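Local structure of guanine nucleotide exchange protein (Legionella pneumophila, 1XSZ) at residues Glu31-Gln35 against Tyr36-Pro40; Ser66-Ala69 against Glu70-Gln73; Thr210-Asn213 against Lys214-Thr217. The protein probably acts as a guanine nucleotide exchange factor for Arf GTPases, with a C-terminal capping domain that lies over the active site of its Sec7 domain. All coordinates share one frame; numbering follows the deposited sequence.

Contact 1: residues Glu31-Gln35 against Tyr36-Pro40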
loop_
_atom_site.group_PDB
_atom_site.type_symbol
_atom_site.label_atom_id
_atom_site.label_comp_id
_atom_site.label_asym_id
_atom_site.label_seq_id
_atom_site.Cartn_x
_atom_site.Cartn_y
_atom_site.Cartn_z
ATOM N N GLU A 31 15.423 12.373 17.222
ATOM C CA GLU A 31 16.129 12.796 18.429
ATOM C C GLU A 31 17.270 13.744 18.079
ATOM O O GLU A 31 17.489 14.744 18.762
ATOM C CB GLU A 31 16.669 11.581 19.186
ATOM C CG GLU A 31 15.582 10.692 19.767
ATOM C CD GLU A 31 16.137 9.569 20.619
ATOM O OE1 GLU A 31 16.908 8.742 20.090
ATOM O OE2 GLU A 31 15.799 9.516 21.820
ATOM N N ILE A 32 17.995 13.428 17.011
ATOM C CA ILE A 32 19.104 14.265 16.573
ATOM C C ILE A 32 18.578 15.615 16.099
ATOM O O ILE A 32 19.162 16.656 16.400
ATOM C CB ILE A 32 19.889 13.594 15.428
ATOM C CG1 ILE A 32 20.557 12.317 15.944
ATOM C CG2 ILE A 32 20.929 14.558 14.864
ATOM C CD1 ILE A 32 21.274 11.522 14.874
ATOM N N CYS A 33 17.472 15.597 15.360
ATOM C CA CYS A 33 16.881 16.831 14.858
ATOM C C CYS A 33 16.425 17.736 15.995
ATOM O O CYS A 33 16.546 18.956 15.911
ATOM C CB CYS A 33 15.705 16.520 13.930
ATOM S SG CYS A 33 16.205 15.798 12.343
ATOM N N GLU A 34 15.902 17.131 17.056
ATOM C CA GLU A 34 15.437 17.883 18.213
ATOM C C GLU A 34 16.620 18.584 18.870
ATOM O O GLU A 34 16.576 19.786 19.139
ATOM C CB GLU A 34 14.767 16.931 19.211
ATOM C CG GLU A 34 14.195 17.578 20.474
ATOM C CD GLU A 34 15.251 17.903 21.519
ATOM O OE1 GLU A 34 15.946 18.931 21.381
ATOM O OE2 GLU A 34 15.391 17.122 22.484
ATOM N N GLN A 35 17.682 17.824 19.113
ATOM C CA GLN A 35 18.879 18.347 19.756
ATOM C C GLN A 35 19.538 19.497 18.998
ATOM O O GLN A 35 20.022 20.450 19.611
ATOM C CB GLN A 35 19.892 17.217 19.959
ATOM C CG GLN A 35 21.149 17.634 20.706
ATOM C CD GLN A 35 22.070 16.463 20.990
ATOM O OE1 GLN A 35 21.666 15.479 21.612
ATOM N NE2 GLN A 35 23.315 16.564 20.540
ATOM N N TYR A 36 19.560 19.419 17.672
ATOM C CA TYR A 36 20.185 20.472 16.882
ATOM C C TYR A 36 19.206 21.393 16.164
ATOM O O TYR A 36 19.589 22.124 15.249
ATOM C CB TYR A 36 21.168 19.864 15.878
ATOM C CG TYR A 36 22.311 19.132 16.542
ATOM C CD1 TYR A 36 22.169 17.810 16.963
ATOM C CD2 TYR A 36 23.521 19.777 16.795
ATOM C CE1 TYR A 36 23.205 17.148 17.619
ATOM C CE2 TYR A 36 24.561 19.127 17.452
ATOM C CZ TYR A 36 24.398 17.813 17.862
ATOM O OH TYR A 36 25.423 17.170 18.516
ATOM N N LYS A 37 17.947 21.361 16.588
ATOM C CA LYS A 37 16.908 22.204 16.005
ATOM C C LYS A 37 16.848 22.082 14.486
ATOM O O LYS A 37 17.015 23.066 13.762
ATOM C CB LYS A 37 17.141 23.665 16.399
ATOM C CG LYS A 37 17.346 23.876 17.894
ATOM C CD LYS A 37 16.157 23.382 18.703
ATOM C CE LYS A 37 16.386 23.579 20.194
ATOM N NZ LYS A 37 16.593 25.014 20.538
ATOM N N ILE A 38 16.606 20.863 14.012
ATOM C CA ILE A 38 16.516 20.578 12.584
ATOM C C ILE A 38 15.092 20.137 12.259
ATOM O O ILE A 38 14.472 19.418 13.041
ATOM C CB ILE A 38 17.463 19.422 12.191
ATOM C CG1 ILE A 38 18.893 19.739 12.630
ATOM C CG2 ILE A 38 17.406 19.189 10.688
ATOM C CD1 ILE A 38 19.821 18.543 12.578
ATOM N N SER A 39 14.569 20.573 11.116
ATOM C CA SER A 39 13.227 20.171 10.703
ATOM C C SER A 39 13.318 18.666 10.453
ATOM O O SER A 39 14.000 18.223 9.529
ATOM C CB SER A 39 12.820 20.903 9.423
ATOM O OG SER A 39 13.760 20.681 8.386
ATOM N N PRO A 40 12.625 17.861 11.273
ATOM C CA PRO A 40 12.640 16.400 11.151
ATOM C C PRO A 40 12.101 15.756 9.877
ATOM O O PRO A 40 12.761 14.895 9.294
ATOM C CB PRO A 40 11.871 15.949 12.390
ATOM C CG PRO A 40 10.866 17.040 12.557
ATOM C CD PRO A 40 11.707 18.281 12.348
#
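I32 begins the contact with Y36 one turn on: its CG2 branch lies 4.1 Å from Y36 CD1, while I32 O accepts Y36 N (3.1 Å) and also sits in the ring plane at the edge of the tyrosine. C33, small enough for a buried place, puts CB 3.8 Å from I38 CB, while SG packs against P40 CA. C33 O takes I38 N at 2.7 Å in a nearly straight bond (169° at the hydrogen). E34 O accepts K37 N, a longer 3.3 Å bond from a donor above the carbonyl plane. Together these two bonds form a Schellman motif, with K37 at C-prime; its positive phi turns the chain back, and a lysine suits this exposed position, its aliphatic chain carrying the amine outward. Q35, extended with CG anti to the backbone N (chi1 -176°), runs beside Y36 in the same direction; Q35 NE2 comes to 3.0 Å from Y36 CE1, obliquely to the ring, amide and ring 37° apart. The motif ends helix 22-35 and passes the chain through a short turn to helix 40-50. There E43 meets C33 and I38, while E6 and I7 of helix 5-9 touch I32.

Contact 2: residues Ser66-Ala69 against Glu70-Gln73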
loop_
_atom_site.group_PDB
_atom_site.type_symbol
_atom_site.label_atom_id
_atom_site.label_comp_id
_atom_site.label_asym_id
_atom_site.label_seq_id
_atom_site.Cartn_x
_atom_site.Cartn_y
_atom_site.Cartn_z
ATOM N N SER A 66 2.456 5.232 4.282
ATOM C CA SER A 66 1.536 5.049 5.400
ATOM C C SER A 66 0.611 6.248 5.574
ATOM O O SER A 66 0.939 7.361 5.166
ATOM C CB SER A 66 2.322 4.770 6.680
ATOM O OG SER A 66 2.910 3.482 6.609
ATOM N N PRO A 67 -0.558 6.039 6.204
ATOM C CA PRO A 67 -1.536 7.110 6.416
ATOM C C PRO A 67 -1.285 8.123 7.531
ATOM O O PRO A 67 -1.880 9.204 7.519
ATOM C CB PRO A 67 -2.830 6.338 6.640
ATOM C CG PRO A 67 -2.346 5.163 7.433
ATOM C CD PRO A 67 -1.092 4.746 6.675
ATOM N N GLU A 68 -0.428 7.789 8.489
ATOM C CA GLU A 68 -0.166 8.701 9.601
ATOM C C GLU A 68 0.317 10.081 9.146
ATOM O O GLU A 68 1.016 10.209 8.140
ATOM C CB GLU A 68 0.844 8.084 10.573
ATOM C CG GLU A 68 0.325 6.876 11.359
ATOM C CD GLU A 68 0.058 5.662 10.487
ATOM O OE1 GLU A 68 0.856 5.411 9.559
ATOM O OE2 GLU A 68 -0.937 4.947 10.740
ATOM N N ALA A 69 -0.064 11.111 9.899
ATOM C CA ALA A 69 0.294 12.492 9.586
ATOM C C ALA A 69 1.787 12.708 9.348
ATOM O O ALA A 69 2.178 13.327 8.364
ATOM C CB ALA A 69 -0.194 13.418 10.700
ATOM N N GLU A 70 2.618 12.205 10.251
ATOM C CA GLU A 70 4.063 12.354 10.114
ATOM C C GLU A 70 4.547 11.770 8.791
ATOM O O GLU A 70 5.267 12.418 8.033
ATOM C CB GLU A 70 4.774 11.651 11.268
ATOM C CG GLU A 70 6.291 11.611 11.140
ATOM C CD GLU A 70 6.940 10.852 12.281
ATOM O OE1 GLU A 70 6.829 11.307 13.437
ATOM O OE2 GLU A 70 7.556 9.795 12.026
ATOM N N ASN A 71 4.144 10.534 8.524
ATOM C CA ASN A 71 4.530 9.845 7.302
ATOM C C ASN A 71 4.143 10.627 6.057
ATOM O O ASN A 71 4.922 10.713 5.106
ATOM C CB ASN A 71 3.875 8.466 7.252
ATOM C CG ASN A 71 4.198 7.629 8.467
ATOM O OD1 ASN A 71 3.846 7.990 9.595
ATOM N ND2 ASN A 71 4.874 6.508 8.253
ATOM N N GLN A 72 2.937 11.187 6.054
ATOM C CA GLN A 72 2.486 11.942 4.897
ATOM C C GLN A 72 3.313 13.207 4.696
ATOM O O GLN A 72 3.575 13.606 3.562
ATOM C CB GLN A 72 0.988 12.251 5.015
ATOM C CG GLN A 72 0.145 10.976 5.069
ATOM C CD GLN A 72 -1.248 11.149 4.502
ATOM O OE1 GLN A 72 -1.416 11.583 3.361
ATOM N NE2 GLN A 72 -2.258 10.797 5.291
ATOM N N GLN A 73 3.748 13.827 5.789
ATOM C CA GLN A 73 4.576 15.020 5.673
ATOM C C GLN A 73 5.941 14.631 5.114
ATOM O O GLN A 73 6.513 15.345 4.291
ATOM C CB GLN A 73 4.754 15.695 7.035
ATOM C CG GLN A 73 3.496 16.363 7.563
ATOM C CD GLN A 73 3.725 17.062 8.888
ATOM O OE1 GLN A 73 4.061 16.427 9.889
ATOM N NE2 GLN A 73 3.546 18.378 8.901
#
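E68 and N71 meet at the start of helix 69-80, where E68 holds the N-cap position. Their side chains run alongside each other in the same direction, the carboxylate and amide planes turned 75° apart. It is the aliphatic part of E68 that touches: its CB lies 3.2 Å from N71 OD1. On the nitrogen side of the same amide stands S66, with CB 3.5 Å from N71 ND2, so the two ends of the amide each meet a CB of the incoming loop. Asparagine suits this buried place because ND2 donates to Y63 O, tying the new helix to helix 57-64; S66, with a short hydroxyl, bonds D62 O on that same helix. E70 turns its carboxylate away, to Y63 OH and to a salt bridge with K30.

Q72 comes from another side of the turn. Its backbone N gives E68 O the first regular helical bond (3.0 Å), and Q73 N repeats the pattern on A69 O (3.1 Å). A69, with only a methyl group, fits the exposed first turn. Because Q72 CG lies beside its own backbone N (chi1 -61°) and the chain then extends, the glutamine reaches back past the N-cap to P67. There Q72 NE2 donates to P67 O at 2.8 Å, the oxygen close to the glutamine's amide plane and the donor tilted 34° from the carbonyl plane.

Contact 3: residues Thr210-Asn213 against Lys214-Thr217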
loop_
_atom_site.group_PDB
_atom_site.type_symbol
_atom_site.label_atom_id
_atom_site.label_comp_id
_atom_site.label_asym_id
_atom_site.label_seq_id
_atom_site.Cartn_x
_atom_site.Cartn_y
_atom_site.Cartn_z
ATOM N N THR A 210 -4.094 -21.057 -3.954
ATOM C CA THR A 210 -4.942 -21.484 -5.055
ATOM C C THR A 210 -6.243 -22.107 -4.555
ATOM O O THR A 210 -7.121 -22.435 -5.354
ATOM C CB THR A 210 -4.213 -22.515 -5.931
ATOM O OG1 THR A 210 -3.734 -23.581 -5.102
ATOM C CG2 THR A 210 -3.038 -21.873 -6.647
ATOM N N THR A 211 -6.366 -22.264 -3.239
ATOM C CA THR A 211 -7.566 -22.852 -2.646
ATOM C C THR A 211 -8.263 -21.944 -1.634
ATOM O O THR A 211 -9.293 -22.314 -1.070
ATOM C CB THR A 211 -7.243 -24.197 -1.953
ATOM O OG1 THR A 211 -6.167 -24.016 -1.024
ATOM C CG2 THR A 211 -6.852 -25.246 -2.982
ATOM N N LEU A 212 -7.713 -20.754 -1.410
ATOM C CA LEU A 212 -8.297 -19.813 -0.457
ATOM C C LEU A 212 -9.731 -19.423 -0.811
ATOM O O LEU A 212 -10.544 -19.165 0.078
ATOM C CB LEU A 212 -7.429 -18.548 -0.365
ATOM C CG LEU A 212 -7.881 -17.447 0.599
ATOM C CD1 LEU A 212 -7.968 -17.993 2.018
ATOM C CD2 LEU A 212 -6.899 -16.282 0.540
ATOM N N ASN A 213 -10.046 -19.379 -2.101
ATOM C CA ASN A 213 -11.395 -19.003 -2.514
ATOM C C ASN A 213 -12.451 -20.016 -2.086
ATOM O O ASN A 213 -13.641 -19.711 -2.097
ATOM C CB ASN A 213 -11.464 -18.792 -4.031
ATOM C CG ASN A 213 -10.988 -19.995 -4.812
ATOM O OD1 ASN A 213 -11.323 -21.132 -4.490
ATOM N ND2 ASN A 213 -10.207 -19.748 -5.857
ATOM N N LYS A 214 -12.018 -21.213 -1.699
ATOM C CA LYS A 214 -12.950 -22.253 -1.263
ATOM C C LYS A 214 -13.075 -22.273 0.259
ATOM O O LYS A 214 -13.862 -23.036 0.820
ATOM C CB LYS A 214 -12.488 -23.628 -1.753
ATOM C CG LYS A 214 -12.423 -23.764 -3.264
ATOM C CD LYS A 214 -12.036 -25.176 -3.683
ATOM C CE LYS A 214 -10.646 -25.548 -3.192
ATOM N NZ LYS A 214 -10.266 -26.936 -3.590
ATOM N N ASP A 215 -12.291 -21.428 0.919
ATOM C CA ASP A 215 -12.299 -21.330 2.373
ATOM C C ASP A 215 -13.600 -20.665 2.837
ATOM O O ASP A 215 -13.936 -19.561 2.405
ATOM C CB ASP A 215 -11.072 -20.523 2.820
ATOM C CG ASP A 215 -10.948 -20.420 4.325
ATOM O OD1 ASP A 215 -11.845 -19.836 4.961
ATOM O OD2 ASP A 215 -9.942 -20.914 4.875
ATOM N N SER A 216 -14.328 -21.345 3.717
ATOM C CA SER A 216 -15.596 -20.828 4.225
ATOM C C SER A 216 -15.469 -19.428 4.816
ATOM O O SER A 216 -16.334 -18.577 4.606
ATOM C CB SER A 216 -16.176 -21.783 5.273
ATOM O OG SER A 216 -15.292 -21.946 6.368
ATOM N N THR A 217 -14.391 -19.186 5.556
ATOM C CA THR A 217 -14.174 -17.880 6.162
ATOM C C THR A 217 -13.928 -16.836 5.081
ATOM O O THR A 217 -14.435 -15.720 5.167
ATOM C CB THR A 217 -12.988 -17.907 7.147
ATOM O OG1 THR A 217 -13.275 -18.831 8.204
ATOM C CG2 THR A 217 -12.757 -16.530 7.751
#
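N213 and K214 meet through the oxygen of the asparagine amide: OD1 lies 3.1 Å from K214 CG and 2.9 Å from K214 N, but the N-H points badly for a hydrogen bond. The amide oxygen is brought toward the next residue's N because CG sits between backbone N and carbonyl carbon (chi1 55°), a crowded position that a short asparagine can take. The other flat group, the carboxylate of D215, meets N-H groups with both oxygens. OD1 accepts F218 N and, in a weak bent bond of 2.7 Å (123° at the hydrogen), T217 N; OD2 accepts S319 N and weakly S318 N. Aspartate is thus an apt N-cap for helix 216-224, and these amides, with the positive end of the helix, would probably favour its anionic form although it is buried.

The backbone before the cap is a 3-10 turn. K214 N bonds T211 O and D215 N bonds L212 O, both at 3.0 Å, each donor standing above the carbonyl plane, in keeping with the tight winding. K214 bends at chi3, bringing CE to 3.8 Å from T211 CG2; the far end of the lysine thereby crosses the threonine methyl at the surface. L212, the buried apolar residue of the turn, crosses D215 at an angle, with CD1 4.1 Å from the aspartate CB.

S209 OG accepts T211 N where strand 204-208 gives way to the turn. Helix 216-224 follows directly, and the loop after helix 306-315 lies against its beginning: T217 OG1 bonds D316 O, F317 touches D215, and S319 meets both L212 and D215.

Overall arrangement
Contacts 1 and 2 belong to the Sec7 domain, contact 3 to the C-terminal capping domain, on the opposite side of the chain's centre. The first two are neighbours, centres 18 Å apart and nearest atoms about 7 Å. They do not touch, but K30, just ahead of 31-35, pairs with E70, and N41, just past P40, bonds Q73 weakly. Contact 3 is remote, its centre 34 Å from contact 2 and 50 Å from contact 1. All three mark helix boundaries: contact 1 closes one helix, contacts 2 and 3 open others. The capping domain that holds contact 3 lies over the active site of the Sec7 domain.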